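Local coordinates for DUF4783 domain-containing protein (Bacteroides fragilis, PDB 4OUQ) that is of unknown function but belongs to the NTF2-like clan, adopting a small, single-chain fold of helices packed on a curved beta sheet, at residues G46-F51 against N101-D106; I75-T80 against N84-C89. All coordinates share one frame; numbering follows the deposited sequence.

Interaction 1. Residues G46-F51 against N101-D106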
loop_
_atom_site.group_PDB
_atom_site.type_symbol
_atom_site.label_atom_id
_atom_site.label_comp_id
_atom_site.label_asym_id
_atom_site.label_seq_id
_atom_site.Cartn_x
_atom_site.Cartn_y
_atom_site.Cartn_z
ATOM N N GLY A 46 6.119 4.125 8.957
ATOM C CA GLY A 46 5.722 3.953 10.396
ATOM C C GLY A 46 4.218 3.768 10.545
ATOM O O GLY A 46 3.744 2.908 11.270
ATOM N N THR A 47 3.456 4.544 9.809
ATOM C CA THR A 47 2.019 4.415 9.846
ATOM C C THR A 47 1.558 3.016 9.362
ATOM O O THR A 47 0.616 2.418 9.900
ATOM C CB THR A 47 1.333 5.547 9.023
ATOM O OG1 THR A 47 1.683 6.822 9.579
ATOM C CG2 THR A 47 -0.144 5.352 9.058
ATOM N N LEU A 48 2.188 2.505 8.277
ATOM C CA LEU A 48 1.868 1.202 7.778
ATOM C C LEU A 48 2.282 0.094 8.771
ATOM O O LEU A 48 1.564 -0.885 8.939
ATOM C CB LEU A 48 2.489 0.956 6.399
ATOM C CG LEU A 48 1.927 1.865 5.306
ATOM C CD1 LEU A 48 2.841 1.907 4.096
ATOM C CD2 LEU A 48 0.547 1.337 4.935
ATOM N N ALA A 49 3.434 0.262 9.399
ATOM C CA ALA A 49 3.877 -0.663 10.469
ATOM C C ALA A 49 2.813 -0.709 11.572
ATOM O O ALA A 49 2.479 -1.727 12.055
ATOM C CB ALA A 49 5.181 -0.281 11.030
ATOM N N ALA A 50 2.281 0.440 11.938
ATOM C CA ALA A 50 1.244 0.469 12.947
ATOM C C ALA A 50 -0.034 -0.244 12.492
ATOM O O ALA A 50 -0.654 -1.034 13.259
ATOM C CB ALA A 50 0.960 1.885 13.369
ATOM N N PHE A 51 -0.400 -0.015 11.262
ATOM C CA PHE A 51 -1.601 -0.633 10.697
ATOM C C PHE A 51 -1.480 -2.162 10.679
ATOM O O PHE A 51 -2.401 -2.898 11.119
ATOM C CB PHE A 51 -1.900 -0.064 9.290
ATOM C CG PHE A 51 -3.077 -0.721 8.640
ATOM C CD1 PHE A 51 -4.378 -0.372 8.982
ATOM C CD2 PHE A 51 -2.886 -1.788 7.783
ATOM C CE1 PHE A 51 -5.467 -1.053 8.426
ATOM C CE2 PHE A 51 -3.989 -2.501 7.281
ATOM C CZ PHE A 51 -5.259 -2.118 7.630
ATOM N N ASN A 101 2.770 6.443 -4.452
ATOM C CA ASN A 101 2.482 7.796 -4.004
ATOM C C ASN A 101 1.152 7.967 -3.297
ATOM O O ASN A 101 0.879 9.034 -2.749
ATOM C CB ASN A 101 2.642 8.817 -5.134
ATOM C CG ASN A 101 1.746 8.529 -6.332
ATOM O OD1 ASN A 101 0.698 7.858 -6.213
ATOM N ND2 ASN A 101 2.119 9.066 -7.478
ATOM N N GLN A 102 0.327 6.912 -3.270
ATOM C CA GLN A 102 -0.917 6.949 -2.531
ATOM C C GLN A 102 -1.399 5.561 -2.206
ATOM O O GLN A 102 -1.327 4.654 -3.012
ATOM C CB GLN A 102 -2.019 7.709 -3.274
ATOM C CG GLN A 102 -3.342 7.677 -2.511
ATOM C CD GLN A 102 -4.441 8.397 -3.194
ATOM O OE1 GLN A 102 -4.380 9.616 -3.384
ATOM N NE2 GLN A 102 -5.491 7.667 -3.527
ATOM N N ILE A 103 -1.811 5.396 -0.960
ATOM C CA ILE A 103 -2.436 4.158 -0.498
ATOM C C ILE A 103 -3.720 4.532 0.169
ATOM O O ILE A 103 -3.709 5.286 1.162
ATOM C CB ILE A 103 -1.578 3.365 0.466
ATOM C CG1 ILE A 103 -0.189 3.086 -0.126
ATOM C CG2 ILE A 103 -2.287 2.051 0.767
ATOM C CD1 ILE A 103 0.804 2.519 0.827
ATOM N N ARG A 104 -4.832 3.954 -0.310
ATOM C CA ARG A 104 -6.131 4.061 0.359
ATOM C C ARG A 104 -6.463 2.686 1.022
ATOM O O ARG A 104 -6.338 1.642 0.372
ATOM C CB ARG A 104 -7.227 4.438 -0.616
ATOM C CG ARG A 104 -8.587 4.635 0.036
ATOM C CD ARG A 104 -9.680 5.175 -0.884
ATOM N NE ARG A 104 -10.948 5.106 -0.157
ATOM C CZ ARG A 104 -11.700 6.124 0.247
ATOM N NH1 ARG A 104 -11.530 7.352 -0.242
ATOM N NH2 ARG A 104 -12.762 5.863 1.012
ATOM N N ILE A 105 -6.858 2.706 2.314
ATOM C CA ILE A 105 -7.190 1.532 3.053
ATOM C C ILE A 105 -8.577 1.746 3.645
ATOM O O ILE A 105 -8.800 2.674 4.434
ATOM C CB ILE A 105 -6.174 1.262 4.196
ATOM C CG1 ILE A 105 -4.778 1.111 3.623
ATOM C CG2 ILE A 105 -6.604 0.007 4.962
ATOM C CD1 ILE A 105 -3.684 0.824 4.643
ATOM N N ASP A 106 -9.527 0.892 3.260
ATOM C CA ASP A 106 -10.867 0.937 3.839
ATOM C C ASP A 106 -11.271 -0.374 4.443
ATOM O O ASP A 106 -11.126 -1.406 3.814
ATOM C CB ASP A 106 -11.914 1.243 2.761
ATOM C CG ASP A 106 -11.758 2.612 2.159
ATOM O OD1 ASP A 106 -11.890 3.610 2.899
ATOM O OD2 ASP A 106 -11.624 2.689 0.944
#

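Interaction 2. Residues I75-T80 against N84-C89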
loop_
_atom_site.group_PDB
_atom_site.type_symbol
_atom_site.label_atom_id
_atom_site.label_comp_id
_atom_site.label_asym_id
_atom_site.label_seq_id
_atom_site.Cartn_x
_atom_site.Cartn_y
_atom_site.Cartn_z
ATOM N N ILE A 75 -5.852 -2.688 -7.102
ATOM C CA ILE A 75 -7.005 -2.703 -6.212
ATOM C C ILE A 75 -6.913 -4.129 -5.582
ATOM O O ILE A 75 -6.964 -5.119 -6.326
ATOM C CB ILE A 75 -8.337 -2.595 -6.976
ATOM C CG1 ILE A 75 -8.427 -1.386 -7.913
ATOM C CG2 ILE A 75 -9.497 -2.586 -5.981
ATOM C CD1 ILE A 75 -8.286 -0.083 -7.196
ATOM N N GLY A 76 -6.857 -4.231 -4.261
ATOM C CA GLY A 76 -6.664 -5.559 -3.618
ATOM C C GLY A 76 -7.409 -5.675 -2.301
ATOM O O GLY A 76 -8.019 -4.688 -1.843
ATOM N N THR A 77 -7.548 -6.919 -1.835
ATOM C CA THR A 77 -8.235 -7.210 -0.579
ATOM C C THR A 77 -7.239 -7.845 0.373
ATOM O O THR A 77 -6.592 -8.873 0.032
ATOM C CB THR A 77 -9.474 -8.129 -0.810
ATOM O OG1 THR A 77 -10.402 -7.456 -1.715
ATOM C CG2 THR A 77 -10.145 -8.420 0.483
ATOM N N LEU A 78 -7.072 -7.210 1.537
ATOM C CA LEU A 78 -6.195 -7.648 2.610
ATOM C C LEU A 78 -7.024 -8.360 3.658
ATOM O O LEU A 78 -8.049 -7.827 4.105
ATOM C CB LEU A 78 -5.548 -6.424 3.238
ATOM C CG LEU A 78 -4.449 -6.642 4.267
ATOM C CD1 LEU A 78 -3.181 -7.110 3.538
ATOM C CD2 LEU A 78 -4.209 -5.418 5.126
ATOM N N THR A 79 -6.677 -9.607 3.949
ATOM C CA THR A 79 -7.380 -10.378 4.986
ATOM C C THR A 79 -6.549 -10.312 6.275
ATOM O O THR A 79 -5.332 -10.374 6.252
ATOM C CB THR A 79 -7.650 -11.819 4.535
ATOM O OG1 THR A 79 -6.413 -12.555 4.354
ATOM C CG2 THR A 79 -8.426 -11.831 3.293
ATOM N N THR A 80 -7.218 -10.027 7.402
ATOM C CA THR A 80 -6.553 -9.871 8.660
ATOM C C THR A 80 -7.344 -10.560 9.817
ATOM O O THR A 80 -8.536 -10.905 9.657
ATOM C CB THR A 80 -6.350 -8.383 9.045
ATOM O OG1 THR A 80 -7.566 -7.860 9.599
ATOM C CG2 THR A 80 -5.958 -7.507 7.841
ATOM N N ASN A 84 -11.516 -7.983 6.778
ATOM C CA ASN A 84 -10.957 -7.581 5.486
ATOM C C ASN A 84 -10.855 -6.071 5.330
ATOM O O ASN A 84 -11.738 -5.306 5.836
ATOM C CB ASN A 84 -11.798 -8.116 4.321
ATOM C CG ASN A 84 -11.721 -9.631 4.149
ATOM O OD1 ASN A 84 -11.075 -10.364 4.921
ATOM N ND2 ASN A 84 -12.395 -10.106 3.131
ATOM N N PHE A 85 -9.838 -5.664 4.584
ATOM C CA PHE A 85 -9.640 -4.266 4.164
ATOM C C PHE A 85 -9.455 -4.243 2.666
ATOM O O PHE A 85 -8.695 -5.066 2.123
ATOM C CB PHE A 85 -8.412 -3.653 4.850
ATOM C CG PHE A 85 -8.528 -3.534 6.350
ATOM C CD1 PHE A 85 -8.349 -4.664 7.181
ATOM C CD2 PHE A 85 -8.831 -2.323 6.962
ATOM C CE1 PHE A 85 -8.451 -4.552 8.537
ATOM C CE2 PHE A 85 -8.903 -2.216 8.309
ATOM C CZ PHE A 85 -8.746 -3.336 9.108
ATOM N N ARG A 86 -9.984 -3.197 2.030
ATOM C CA ARG A 86 -9.784 -2.941 0.647
ATOM C C ARG A 86 -8.629 -1.938 0.506
ATOM O O ARG A 86 -8.618 -0.938 1.178
ATOM C CB ARG A 86 -11.027 -2.406 0.084
ATOM C CG ARG A 86 -12.010 -3.508 -0.362
ATOM C CD ARG A 86 -11.814 -3.975 -1.816
ATOM N NE ARG A 86 -12.027 -2.851 -2.726
ATOM C CZ ARG A 86 -11.091 -1.984 -3.025
ATOM N NH1 ARG A 86 -9.778 -2.231 -2.743
ATOM N NH2 ARG A 86 -11.412 -0.937 -3.723
ATOM N N ILE A 87 -7.648 -2.290 -0.289
ATOM C CA ILE A 87 -6.393 -1.519 -0.468
ATOM C C ILE A 87 -6.374 -1.035 -1.924
ATOM O O ILE A 87 -6.460 -1.887 -2.876
ATOM C CB ILE A 87 -5.092 -2.406 -0.250
ATOM C CG1 ILE A 87 -5.117 -3.227 1.066
ATOM C CG2 ILE A 87 -3.844 -1.550 -0.276
ATOM C CD1 ILE A 87 -5.485 -2.413 2.290
ATOM N N ASN A 88 -6.244 0.272 -2.116
ATOM C CA ASN A 88 -5.971 0.815 -3.418
ATOM C C ASN A 88 -4.656 1.513 -3.389
ATOM O O ASN A 88 -4.458 2.447 -2.622
ATOM C CB ASN A 88 -7.035 1.756 -3.831
ATOM C CG ASN A 88 -6.969 2.080 -5.286
ATOM O OD1 ASN A 88 -5.886 2.101 -5.902
ATOM N ND2 ASN A 88 -8.111 2.307 -5.864
ATOM N N CYS A 89 -3.708 1.011 -4.174
ATOM C CA CYS A 89 -2.379 1.500 -4.095
ATOM C C CYS A 89 -1.963 2.034 -5.502
ATOM O O CYS A 89 -2.178 1.357 -6.552
ATOM C CB CYS A 89 -1.480 0.370 -3.511
ATOM S SG CYS A 89 0.276 0.690 -3.382
#

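Interaction 1. Residues G46-F51 against N101-D106
Phe51 and Leu48, one turn apart on helix 41-54, meet Ile105 and Ile103, two residues apart on strand 97-107: Leu48 and Ile103 touch end to end, while Ile105 enters the hollow between Leu48 and Phe51. The short axes stay 12.2 Å apart and run nearly the same way, 22° between them, a gap bridged by side chains alone. Ile105 does most of the filling, and its two branches reach different parts of the Phe51 ring. Ile105 CD1 sits over the middle of one face, 4.2 Å from the ring centroid and 10° off the normal, a CH-pi contact, while Ile105 CG2 lies 3.7 Å from Phe51 CZ at the far end of the ring. With CG anti to the backbone N (chi1 177°), Phe51 swings its ring out toward the strand. Leu48 leaves the helix at a slant, but its forked end turns in and splits the work: Leu48 CD1 meets Ile103 CD1 tip to tip at 3.9 Å, and Leu48 CD2 borders Ile105 CD1 more loosely at 4.3 Å. Ile105 CD1 is thus lodged between the Phe51 ring and the Leu48 fork. Leu20 of helix 17-21 packs on Leu48, and Leu30 of strand 28-32 on Ile103, extending the same core. On the other face of the strand Arg104 and Asp106 form a salt bridge, Arg104 NE to Asp106 OD2 at 2.7 Å; OD2 lies in the guanidinium plane and uses its syn lone pair. No hydrogen bond crosses between 46-51 and 101-106; all four touching residues are buried and apolar, so the contact probably rests on shape fit and exclusion of water, while charge is kept to the strand's opposite side.

Interaction 2. Residues I75-T80 against N84-C89
Strands 75-80 and 84-89 run antiparallel, with 152° between their short axes and 4.6 Å at closest approach. Gly76 pairs with Ile87 and Leu78 with Phe85 as hydrogen-bonded pairs; Leu78 N gives to Phe85 O, and Phe85 N returns a bond to Leu78 O, both 2.8 Å. Thr77 faces Arg86 as a non-hydrogen-bonded pair between them. Gly76 O takes two donors from opposite faces of its carbonyl plane: Ile87 N at 2.9 Å, and Arg86 NH1 at 3.2 Å with the oxygen at the guanidinium edge. The Arg86 chain, bent at chi2 (-89°) and chi3 (-61°), folds back over the neighbouring strand to make this bond, and Ile75 CG2 lies over one face of its guanidinium, 3.4 Å from Arg86 CZ. Thr77 OG1, beside the arginine's CD, is bonded to Asn63 of strand 57-67. On the other face of the sheet Leu78 CB packs 3.9 Å from Ile87 CG1. Near the turn Thr80 crosses Phe85 at about a right angle, Thr80 OG1 3.6 Å from Phe85 CE1 at the ring's edge; the hydroxyl's hydrogen-bond partners are Gly83 O and Asn82 N, at the end of the hairpin. Leu78, Phe85 and Ile87 take the helix-facing side, and threonines, asparagines and Arg86 the reverse, with Ile75 lying on the guanidinium: a two-stranded beta hairpin, consistent with the curved sheet of an NTF2-like fold.

In the fold
The centres of the two contacts lie 11 Å apart, and both involve the same mixed sheet, where strands 97-107 and 83-94 are neighbours. Along the chain, interaction 2 is nested within the loop that interaction 1 closes: helix 41-54 comes first, then strand 57-67, the hairpin 72-80/83-94, and strand 97-107, which returns to pack against the helix. Probable backbone hydrogen bonds, Arg104 N to Asn88 O and Asp106 O with Arg86 N, join the two strands directly. Phe51 also bridges the contacts, its ring meeting Phe85 edge-to-face and touching Leu78. Helix and hairpin therefore share one hydrophobic core on the helix-covered, probably concave, side of the sheet, consistent with an NTF2-like domain.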